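Local coordinates for 4-oxalmesaconate hydratase (Pseudomonas putida, PDB 5CGZ), which catalyses the zinc-dependent hydration of 4-carboxy-2-hydroxymuconate, the third step of gallate degradation, at the interface of chains A and B. Sequence-based numbering; all coordinates share one arbitrary frame. Chains: chain A/B, 4-oxalmesaconate hydratase.

The interface of chains A and B. Residues chain A 96, 136, 141-142; chain B 42, 56, 86-87.
A:Ile136 and A:Phe96, from helices 122-138 and 92-105, meet the cis-peptide turn B:Tyr86-B:Pro87. The delta-methyl of A:Ile136 does the touching: CD1 lies 3.6 Å from CA of B:Tyr86, against the backbone rather than the phenol ring. A:Phe96 brings the far end of its ring to the proline, with CZ 3.6 Å from the ring carbon CD of B:Pro87, and the neighbouring CE1 also touches CD. The same end of the phenyl ring meets the guanidinium of B:Arg42, NH2 standing 3.7 Å from CE1; the two planes are 64° apart, which rules out a parallel stack. On another flank A:Tyr142 offers the ring carbon CD1 to NH2, while CG2 of A:Ile136 covers a face of the tyrosine ring near its rim.

A bend at chi3 (61°), with a milder one at chi2 (145°), turns the guanidinium of B:Arg42 toward the carbonyl O of B:Tyr86. NE and NH2 both donate to the carbonyl O of B:Tyr86, NH2 at 2.9 Å from it, and both arrive from one face of the carbonyl plane. At the opposite edge B:Arg42 NH1 forms a salt bridge with the carboxylate OE2 of B:Glu56 (2.9 Å); with the pair of bonds to B:Tyr86 O, all close to the guanidinium plane, it fixes the group's rotation. An alanine in place of B:Arg42 would probably leave B:Glu56 without its cationic mate and open a gap beside A:Phe96 and A:Tyr142. At the rim, A:Gly141 N makes a weak hydrogen bond to B:Arg42 O (3.0 Å), and a water bridges A:Gly141 O to B:Glu56 OE2. This patch joins neighbouring subunits of the hexamer, probably steadying the B:Tyr86-B:Pro87 turn against its neighbour.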
# COMPACT_ATOMS: atom_id res chain seq x y z
N PHE A 96 -11.22 -21.79 -20.92
CA PHE A 96 -12.54 -22.36 -21.19
C PHE A 96 -12.73 -23.73 -20.51
O PHE A 96 -13.81 -24.05 -20.02
CB PHE A 96 -12.78 -22.46 -22.70
CG PHE A 96 -12.90 -21.12 -23.39
CD1 PHE A 96 -13.61 -20.08 -22.80
CD2 PHE A 96 -12.30 -20.90 -24.62
CE1 PHE A 96 -13.72 -18.85 -23.43
CE2 PHE A 96 -12.41 -19.67 -25.26
CZ PHE A 96 -13.12 -18.65 -24.67
N ILE A 136 -15.88 -15.74 -16.72
CA ILE A 136 -16.36 -16.28 -18.00
C ILE A 136 -17.63 -17.10 -17.76
O ILE A 136 -18.62 -16.97 -18.49
CB ILE A 136 -15.32 -17.17 -18.70
CG1 ILE A 136 -14.02 -16.40 -18.97
CG2 ILE A 136 -15.90 -17.76 -20.01
CD1 ILE A 136 -14.23 -15.10 -19.72
N GLY A 141 -23.45 -14.91 -22.32
CA GLY A 141 -23.01 -15.05 -23.70
C GLY A 141 -21.97 -16.16 -23.88
O GLY A 141 -21.56 -16.46 -25.00
N TYR A 142 -21.54 -16.75 -22.77
CA TYR A 142 -20.64 -17.90 -22.87
C TYR A 142 -21.47 -19.17 -22.83
O TYR A 142 -22.14 -19.44 -21.82
CB TYR A 142 -19.61 -17.92 -21.73
CG TYR A 142 -18.75 -19.16 -21.77
CD1 TYR A 142 -17.83 -19.36 -22.79
CD2 TYR A 142 -18.88 -20.15 -20.79
CE1 TYR A 142 -17.05 -20.51 -22.84
CE2 TYR A 142 -18.10 -21.30 -20.82
CZ TYR A 142 -17.18 -21.47 -21.86
OH TYR A 142 -16.40 -22.61 -21.91
N ARG B 42 -20.44 -10.79 -25.25
CA ARG B 42 -20.63 -12.01 -24.47
C ARG B 42 -20.91 -11.77 -22.98
O ARG B 42 -21.71 -12.49 -22.37
CB ARG B 42 -19.40 -12.92 -24.62
CG ARG B 42 -19.24 -13.45 -26.04
CD ARG B 42 -17.78 -13.58 -26.44
NE ARG B 42 -17.04 -14.51 -25.59
CZ ARG B 42 -17.00 -15.83 -25.78
NH1 ARG B 42 -17.66 -16.37 -26.79
NH2 ARG B 42 -16.29 -16.60 -24.96
N GLU B 56 -23.90 -13.84 -31.48
CA GLU B 56 -22.91 -12.81 -31.20
C GLU B 56 -22.99 -11.71 -32.26
O GLU B 56 -22.88 -10.52 -31.95
CB GLU B 56 -21.50 -13.40 -31.11
CG GLU B 56 -21.31 -14.25 -29.85
CD GLU B 56 -19.85 -14.61 -29.58
OE1 GLU B 56 -18.95 -13.93 -30.12
OE2 GLU B 56 -19.61 -15.57 -28.81
N TYR B 86 -14.69 -11.28 -22.96
CA TYR B 86 -14.94 -12.46 -22.13
C TYR B 86 -14.55 -13.78 -22.78
O TYR B 86 -15.42 -14.62 -23.01
CB TYR B 86 -16.42 -12.55 -21.75
CG TYR B 86 -16.85 -11.61 -20.65
CD1 TYR B 86 -16.87 -10.23 -20.85
CD2 TYR B 86 -17.27 -12.10 -19.42
CE1 TYR B 86 -17.28 -9.37 -19.85
CE2 TYR B 86 -17.69 -11.24 -18.40
CZ TYR B 86 -17.68 -9.88 -18.63
OH TYR B 86 -18.10 -9.02 -17.64
N PRO B 87 -13.26 -13.98 -23.05
CA PRO B 87 -12.16 -13.08 -22.70
C PRO B 87 -11.73 -12.17 -23.83
O PRO B 87 -11.69 -12.58 -24.99
CB PRO B 87 -11.02 -14.05 -22.37
CG PRO B 87 -11.23 -15.15 -23.41
CD PRO B 87 -12.75 -15.27 -23.57
O HOH W 1 -21.26 -17.07 -27.64